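Local coordinates for outer surface protein (Borrelia burgdorferi, PDB 5IZT) that is an outer surface protein of the Lyme disease spirochaete, of no established function, with an all-helical fold of the BbCRASP-1-related family, at residues T182-N185 against E186-A190; F323-T326 against M327-E331; Y372-K375 against R376-N380. All blocks are in the same frame, centred on the assembly; numbering follows the deposited sequence. Where two conformers were deposited one is given.

Interaction 1 of 3, residues T182-N185 against E186-A190; sequences TLKN and ELIRA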
loop_
_atom_site.group_PDB
_atom_site.type_symbol
_atom_site.label_atom_id
_atom_site.label_comp_id
_atom_site.label_asym_id
_atom_site.label_seq_id
_atom_site.Cartn_x
_atom_site.Cartn_y
_atom_site.Cartn_z
ATOM N N THR A 182 15.333 -1.316 -25.558
ATOM C CA THR A 182 15.354 -2.328 -24.501
ATOM C C THR A 182 15.029 -1.719 -23.145
ATOM O O THR A 182 14.228 -2.268 -22.371
ATOM C CB THR A 182 16.721 -3.007 -24.458
ATOM O OG1 THR A 182 16.893 -3.806 -25.636
ATOM C CG2 THR A 182 16.842 -3.884 -23.213
ATOM N N LEU A 183 15.685 -0.607 -22.823
ATOM C CA LEU A 183 15.437 0.089 -21.566
ATOM C C LEU A 183 13.980 0.499 -21.449
ATOM O O LEU A 183 13.338 0.272 -20.419
ATOM C CB LEU A 183 16.324 1.328 -21.493
ATOM C CG LEU A 183 16.558 2.004 -20.145
ATOM C CD1 LEU A 183 17.462 1.149 -19.267
ATOM C CD2 LEU A 183 17.128 3.406 -20.347
ATOM N N LYS A 184 13.428 1.072 -22.519
ATOM C CA LYS A 184 12.039 1.519 -22.474
ATOM C C LYS A 184 11.099 0.338 -22.262
ATOM O O LYS A 184 10.202 0.384 -21.405
ATOM C CB LYS A 184 11.679 2.273 -23.755
ATOM C CG LYS A 184 10.234 2.753 -23.763
ATOM C CD LYS A 184 9.804 3.301 -25.093
ATOM C CE LYS A 184 9.696 2.201 -26.144
ATOM N NZ LYS A 184 9.436 2.768 -27.494
ATOM N N ASN A 185 11.309 -0.747 -23.018
ATOM C CA ASN A 185 10.400 -1.888 -22.936
ATOM C C ASN A 185 10.488 -2.582 -21.582
ATOM O O ASN A 185 9.474 -3.060 -21.052
ATOM C CB ASN A 185 10.698 -2.882 -24.057
ATOM C CG ASN A 185 10.270 -2.366 -25.414
ATOM O OD1 ASN A 185 9.400 -1.506 -25.507
ATOM N ND2 ASN A 185 10.846 -2.924 -26.474
ATOM N N GLU A 186 11.688 -2.646 -21.009
ATOM C CA GLU A 186 11.855 -3.271 -19.706
ATOM C C GLU A 186 11.087 -2.502 -18.637
ATOM O O GLU A 186 10.475 -3.109 -17.747
ATOM C CB GLU A 186 13.350 -3.389 -19.397
ATOM C CG GLU A 186 13.800 -2.957 -18.020
ATOM C CD GLU A 186 15.314 -2.773 -17.953
ATOM O OE1 GLU A 186 16.034 -3.536 -18.639
ATOM O OE2 GLU A 186 15.782 -1.858 -17.235
ATOM N N LEU A 187 11.075 -1.168 -18.728
ATOM C CA LEU A 187 10.308 -0.389 -17.755
ATOM C C LEU A 187 8.806 -0.566 -17.960
ATOM O O LEU A 187 8.050 -0.702 -16.984
ATOM C CB LEU A 187 10.693 1.089 -17.842
ATOM C CG LEU A 187 10.085 1.989 -16.765
ATOM C CD1 LEU A 187 10.422 1.460 -15.363
ATOM C CD2 LEU A 187 10.554 3.441 -16.955
ATOM N N ILE A 188 8.353 -0.591 -19.217
ATOM C CA ILE A 188 6.941 -0.843 -19.501
ATOM C C ILE A 188 6.522 -2.211 -18.966
ATOM O O ILE A 188 5.452 -2.361 -18.359
ATOM C CB ILE A 188 6.676 -0.717 -21.013
ATOM C CG1 ILE A 188 6.875 0.733 -21.467
ATOM C CG2 ILE A 188 5.266 -1.225 -21.376
ATOM C CD1 ILE A 188 6.969 0.896 -22.963
ATOM N N ARG A 189 7.362 -3.227 -19.181
ATOM C CA ARG A 189 7.085 -4.565 -18.662
ATOM C C ARG A 189 7.001 -4.562 -17.135
ATOM O O ARG A 189 6.118 -5.203 -16.547
ATOM C CB ARG A 189 8.177 -5.521 -19.149
ATOM C CG ARG A 189 7.824 -7.000 -19.197
ATOM C CD ARG A 189 8.826 -7.762 -20.086
ATOM N NE ARG A 189 10.222 -7.459 -19.751
ATOM C CZ ARG A 189 11.040 -6.698 -20.481
ATOM N NH1 ARG A 189 10.625 -6.157 -21.617
ATOM N NH2 ARG A 189 12.285 -6.490 -20.075
ATOM N N ALA A 190 7.918 -3.850 -16.476
ATOM C CA ALA A 190 7.944 -3.867 -15.016
ATOM C C ALA A 190 6.679 -3.251 -14.426
ATOM O O ALA A 190 6.125 -3.768 -13.450
ATOM C CB ALA A 190 9.178 -3.135 -14.501
HETATM O O HOH W 1 13.358 -5.130 -22.652
HETATM O O HOH W 2 14.269 0.517 -17.771
#
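Lys-184 and Ile-188, one helical turn apart, touch because their torsions bring two carbon branches alongside. Lys-184 carries CG opposite its own backbone N (chi1 180°), while Ile-188 places CG1 opposite its carbonyl carbon (chi1 -67°) and stretches CD1 back along the helix. The two chains therefore run side by side in the same direction, with Lys-184 CG 3.8 Å from Ile-188 CD1. The isoleucine branch also leans on the backbone it follows, CG1 of Ile-188 lying 3.3 Å from Lys-184 O. That oxygen meanwhile takes the N-H of Ile-188 at 3.0 Å, one of four successive i to i+4 bonds beginning with Glu-186 N to Thr-182 O.

On the Leu-183 side the contact is half polar. Glu-186 has a strained chi1 of 133°, well off a staggered position, and its carboxylate passes obliquely by Leu-183, with OE2 4.0 Å from CD1. A water gives one hydrogen to Glu-186 OE2 and the other to Leu-183 O, 2.8 Å away, although that carbonyl already receives Leu-187 N. The same OE2 forms a salt bridge with Lys-333, so the carboxylate is tethered both to its own helix and to helix 322-359.

A second water plays a similar part farther round. It donates to Thr-182 O and, in one of the two deposited conformers of Arg-189, accepts from NH1 of that residue, so this bridge is probably only partly occupied.

The segment is an amphipathic alpha-helix laid on a helical bundle: water bridges its polar side, while Leu-183 and Leu-187 pack on helix 322-359, and Leu-187 and Ile-188 meet Ile-308 of helix 280-316.

Interaction 2 of 3, residues F323-T326 against M327-E331; sequences FDFT and MKLKE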
loop_
_atom_site.group_PDB
_atom_site.type_symbol
_atom_site.label_atom_id
_atom_site.label_comp_id
_atom_site.label_asym_id
_atom_site.label_seq_id
_atom_site.Cartn_x
_atom_site.Cartn_y
_atom_site.Cartn_z
ATOM N N PHE A 323 19.829 10.459 -25.526
ATOM C CA PHE A 323 20.402 10.647 -24.200
ATOM C C PHE A 323 19.350 11.163 -23.234
ATOM O O PHE A 323 19.248 10.685 -22.096
ATOM C CB PHE A 323 21.594 11.620 -24.251
ATOM C CG PHE A 323 22.160 11.934 -22.893
ATOM C CD1 PHE A 323 21.661 12.999 -22.139
ATOM C CD2 PHE A 323 23.150 11.137 -22.341
ATOM C CE1 PHE A 323 22.158 13.272 -20.867
ATOM C CE2 PHE A 323 23.653 11.400 -21.062
ATOM C CZ PHE A 323 23.161 12.472 -20.328
ATOM N N ASP A 324 18.570 12.156 -23.672
ATOM C CA ASP A 324 17.571 12.776 -22.803
ATOM C C ASP A 324 16.504 11.770 -22.407
ATOM O O ASP A 324 16.087 11.712 -21.244
ATOM C CB ASP A 324 16.900 13.933 -23.539
ATOM C CG ASP A 324 17.871 15.006 -23.968
ATOM O OD1 ASP A 324 18.953 15.127 -23.358
ATOM O OD2 ASP A 324 17.559 15.703 -24.955
ATOM N N PHE A 325 16.050 10.972 -23.375
ATOM C CA PHE A 325 15.048 9.947 -23.109
ATOM C C PHE A 325 15.599 8.879 -22.170
ATOM O O PHE A 325 14.937 8.492 -21.204
ATOM C CB PHE A 325 14.583 9.343 -24.443
ATOM C CG PHE A 325 13.297 8.546 -24.351
ATOM C CD1 PHE A 325 12.523 8.562 -23.194
ATOM C CD2 PHE A 325 12.872 7.779 -25.421
ATOM C CE1 PHE A 325 11.344 7.819 -23.111
ATOM C CE2 PHE A 325 11.695 7.034 -25.354
ATOM C CZ PHE A 325 10.924 7.049 -24.192
ATOM N N THR A 326 16.835 8.421 -22.414
ATOM C CA THR A 326 17.475 7.489 -21.491
ATOM C C THR A 326 17.508 8.034 -20.064
ATOM O O THR A 326 17.152 7.329 -19.113
ATOM C CB THR A 326 18.893 7.188 -21.977
ATOM O OG1 THR A 326 18.814 6.597 -23.267
ATOM C CG2 THR A 326 19.595 6.239 -21.031
ATOM N N MET A 327 17.939 9.292 -19.896
ATOM C CA MET A 327 17.985 9.880 -18.556
ATOM C C MET A 327 16.608 9.899 -17.900
ATOM O O MET A 327 16.471 9.617 -16.705
ATOM C CB MET A 327 18.555 11.301 -18.630
ATOM C CG MET A 327 18.409 12.115 -17.335
ATOM S SD MET A 327 19.248 13.721 -17.410
ATOM C CE MET A 327 20.956 13.177 -17.435
ATOM N N LYS A 328 15.567 10.229 -18.657
ATOM C CA LYS A 328 14.235 10.245 -18.056
ATOM C C LYS A 328 13.774 8.838 -17.690
ATOM O O LYS A 328 13.129 8.645 -16.654
ATOM C CB LYS A 328 13.243 10.933 -18.997
ATOM C CG LYS A 328 13.527 12.438 -19.162
ATOM C CD LYS A 328 12.549 13.113 -20.114
ATOM C CE LYS A 328 13.029 14.517 -20.498
ATOM N NZ LYS A 328 13.272 15.392 -19.313
ATOM N N LEU A 329 14.083 7.842 -18.529
ATOM C CA LEU A 329 13.702 6.462 -18.214
ATOM C C LEU A 329 14.454 5.937 -16.993
ATOM O O LEU A 329 13.881 5.216 -16.161
ATOM C CB LEU A 329 13.972 5.556 -19.420
ATOM C CG LEU A 329 13.035 5.730 -20.619
ATOM C CD1 LEU A 329 13.590 4.956 -21.828
ATOM C CD2 LEU A 329 11.645 5.230 -20.260
ATOM N N LYS A 330 15.745 6.267 -16.879
ATOM C CA LYS A 330 16.498 5.914 -15.679
ATOM C C LYS A 330 15.869 6.533 -14.436
ATOM O O LYS A 330 15.739 5.869 -13.399
ATOM C CB LYS A 330 17.962 6.366 -15.815
ATOM C CG LYS A 330 18.789 5.645 -16.877
ATOM C CD LYS A 330 20.256 6.107 -16.798
ATOM C CE LYS A 330 21.119 5.597 -17.952
ATOM N NZ LYS A 330 20.966 4.136 -18.216
ATOM N N GLU A 331 15.450 7.798 -14.528
ATOM C CA GLU A 331 14.824 8.458 -13.381
ATOM C C GLU A 331 13.487 7.814 -13.033
ATOM O O GLU A 331 13.180 7.609 -11.848
ATOM C CB GLU A 331 14.646 9.953 -13.665
ATOM C CG GLU A 331 15.939 10.741 -13.468
ATOM C CD GLU A 331 15.933 12.133 -14.093
ATOM O OE1 GLU A 331 14.845 12.643 -14.444
ATOM O OE2 GLU A 331 17.036 12.714 -14.230
#
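Phe-325 and Leu-329 supply the buried side of this helical turn. The ring of Phe-325 leaves with CG opposite the backbone N (chi1 -164°), and the nearly eclipsed chi2 of 10° turns one face to the next turn. Leu-329 CD1 lies over that face, off centre toward the rim, in a CH-pi contact 4.0 Å from the centroid. Leu-329 CG adds to it at 3.7 Å from Phe-325 CE1.

A phenylalanine and a methionine meet on the surface. Met-327 runs straight through chi1 and chi2 and then bends at chi3 (-69°), which carries its methyl CE to 3.6 Å from CE1 of Phe-323. The approach to this ring is oblique.

Between these two pairs, Lys-330 lies along Thr-326. Its chain, extended from CG to CE, lays CE against the Thr-326 methyl CG2 at 3.5 Å, a tight carbon contact; the bend at chi4 only redirects NZ. The threonine hydroxyl is turned the other way and bonds to Ser-322 O.

Backbone i to i+4 bonds, such as Leu-329 N to Phe-325 O at 2.9 Å, hold the spacing, consistent with the coiled coil predicted for this part of the helix. Within helix 322-359 this turn meets two neighbours: Phe-325 packs on Phe-311 and Asn-312 of helix 280-316, while Thr-326 and Leu-329 face helix 179-197 through Leu-183 and Lys-184.

Interaction 3 of 3, residues Y372-K375 against R376-N380; sequences YIKK and RYLDN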
loop_
_atom_site.group_PDB
_atom_site.type_symbol
_atom_site.label_atom_id
_atom_site.label_comp_id
_atom_site.label_asym_id
_atom_site.label_seq_id
_atom_site.Cartn_x
_atom_site.Cartn_y
_atom_site.Cartn_z
ATOM N N TYR A 372 3.214 -0.878 22.784
ATOM C CA TYR A 372 4.307 -1.565 22.094
ATOM C C TYR A 372 4.304 -1.250 20.603
ATOM O O TYR A 372 5.347 -0.915 20.019
ATOM C CB TYR A 372 4.177 -3.074 22.311
ATOM C CG TYR A 372 5.287 -3.881 21.678
ATOM C CD1 TYR A 372 6.491 -4.066 22.355
ATOM C CD2 TYR A 372 5.160 -4.420 20.406
ATOM C CE1 TYR A 372 7.525 -4.796 21.794
ATOM C CE2 TYR A 372 6.196 -5.142 19.828
ATOM C CZ TYR A 372 7.372 -5.323 20.539
ATOM O OH TYR A 372 8.410 -6.033 20.000
ATOM N N ILE A 373 3.131 -1.342 19.972
ATOM C CA ILE A 373 3.011 -1.088 18.537
ATOM C C ILE A 373 3.312 0.366 18.222
ATOM O O ILE A 373 4.005 0.684 17.247
ATOM C CB ILE A 373 1.597 -1.495 18.068
ATOM C CG1 ILE A 373 1.465 -3.018 18.095
ATOM C CG2 ILE A 373 1.289 -0.902 16.684
ATOM C CD1 ILE A 373 0.030 -3.526 17.949
ATOM N N LYS A 374 2.799 1.278 19.047
ATOM C CA LYS A 374 3.036 2.692 18.809
ATOM C C LYS A 374 4.527 3.012 18.794
ATOM O O LYS A 374 4.993 3.767 17.936
ATOM C CB LYS A 374 2.289 3.501 19.875
ATOM C CG LYS A 374 2.242 4.992 19.659
ATOM C CD LYS A 374 1.102 5.607 20.462
ATOM C CE LYS A 374 1.002 4.960 21.842
ATOM N NZ LYS A 374 -0.092 5.527 22.694
ATOM N N LYS A 375 5.305 2.419 19.707
ATOM C CA LYS A 375 6.727 2.744 19.780
ATOM C C LYS A 375 7.593 1.928 18.813
ATOM O O LYS A 375 8.702 2.367 18.484
ATOM C CB LYS A 375 7.230 2.588 21.226
ATOM C CG LYS A 375 6.628 3.674 22.162
ATOM C CD LYS A 375 7.007 3.510 23.608
ATOM C CE LYS A 375 6.633 4.762 24.435
ATOM N NZ LYS A 375 6.803 4.528 25.892
ATOM N N ARG A 376 7.139 0.762 18.354
ATOM C CA ARG A 376 7.997 -0.064 17.501
ATOM C C ARG A 376 7.677 0.071 16.020
ATOM O O ARG A 376 8.604 0.125 15.203
ATOM C CB ARG A 376 7.923 -1.549 17.883
ATOM C CG ARG A 376 8.937 -2.380 17.085
ATOM C CD ARG A 376 9.212 -3.759 17.640
ATOM N NE ARG A 376 10.177 -4.467 16.791
ATOM C CZ ARG A 376 10.567 -5.725 16.988
ATOM N NH1 ARG A 376 10.081 -6.418 18.012
ATOM N NH2 ARG A 376 11.439 -6.293 16.167
ATOM N N TYR A 377 6.400 0.146 15.652
ATOM C CA TYR A 377 6.022 0.035 14.250
ATOM C C TYR A 377 5.375 1.282 13.652
ATOM O O TYR A 377 5.491 1.484 12.441
ATOM C CB TYR A 377 5.067 -1.153 14.037
ATOM C CG TYR A 377 5.634 -2.466 14.519
ATOM C CD1 TYR A 377 6.585 -3.158 13.776
ATOM C CD2 TYR A 377 5.176 -3.043 15.710
ATOM C CE1 TYR A 377 7.108 -4.390 14.233
ATOM C CE2 TYR A 377 5.683 -4.253 16.163
ATOM C CZ TYR A 377 6.635 -4.920 15.422
ATOM O OH TYR A 377 7.123 -6.117 15.890
ATOM N N LEU A 378 4.676 2.109 14.439
ATOM C CA LEU A 378 3.812 3.122 13.822
ATOM C C LEU A 378 4.610 4.117 12.984
ATOM O O LEU A 378 4.234 4.437 11.851
ATOM C CB LEU A 378 3.003 3.851 14.902
ATOM C CG LEU A 378 2.099 4.988 14.417
ATOM C CD1 LEU A 378 1.056 4.508 13.379
ATOM C CD2 LEU A 378 1.426 5.669 15.609
ATOM N N ASP A 379 5.707 4.642 13.534
ATOM C CA ASP A 379 6.484 5.639 12.800
ATOM C C ASP A 379 7.080 5.055 11.529
ATOM O O ASP A 379 7.119 5.726 10.488
ATOM C CB ASP A 379 7.577 6.215 13.702
ATOM C CG ASP A 379 7.022 7.136 14.771
ATOM O OD1 ASP A 379 6.292 8.097 14.422
ATOM O OD2 ASP A 379 7.259 6.855 15.967
ATOM N N ASN A 380 7.565 3.814 11.594
ATOM C CA ASN A 380 8.101 3.173 10.396
ATOM C C ASN A 380 7.028 3.027 9.321
ATOM O O ASN A 380 7.300 3.210 8.127
ATOM C CB ASN A 380 8.671 1.799 10.742
ATOM C CG ASN A 380 9.930 1.860 11.575
ATOM O OD1 ASN A 380 10.698 2.829 11.543
ATOM N ND2 ASN A 380 10.154 0.798 12.337
HETATM O O HOH W 3 6.986 4.144 16.143
#
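Ile-373 O receives both Tyr-377 N, at 2.9 Å, and Leu-378 N, at 3.2 Å, the two donors coming from opposite faces of the carbonyl plane. The second bond spans five residues, so the helix widens here into a pi-type turn, a pi-bulge. Lys-374 O is instead taken up by a water, which donates to it at 2.7 Å, gives its other hydrogen to Asp-379 OD2 and accepts from Asp-379 N, standing in for the missing direct bond.

The side chains at the wide turn form a small cluster. Arg-376 runs fully extended beside Tyr-372, and its NH1 donates to Tyr-372 OH at 2.6 Å with the oxygen in the guanidinium plane, although ring and guanidinium are 72° apart. Tyr-377 slips beneath the arginine: CG of Arg-376 sits 3.7 Å above the centre of its ring. The two tyrosines meet obliquely through their CE2 atoms, 3.8 Å apart.

On the inner side, Ile-373 packs on Leu-353 of helix 322-359 and on Ile-269 of helix 260-274, and Leu-378 packs on Leu-282 and Leu-286 of helix 280-316.

How the interactions relate
All three are contacts between residues three to five apart within one helix, yet they differ in setting. Interactions 1 and 2 touch each other on adjacent helices 179-197 and 322-359: Lys-184 CB lies 3.8 Å from Leu-329 CD1, and Leu-183 CD2 is equally close to Thr-326 CG2. Interaction 3 stands apart, its centre about 37 Å from that of interaction 1, on the opposite side of the chain's centre. Interaction 1 is a surface contact with water-bridged polar groups; interaction 2 is partly buried and mostly apolar and aromatic. Interaction 3, also partly buried, alone departs from regular alpha-helical bonding, and combines a direct arginine-tyrosine bond with aromatic packing.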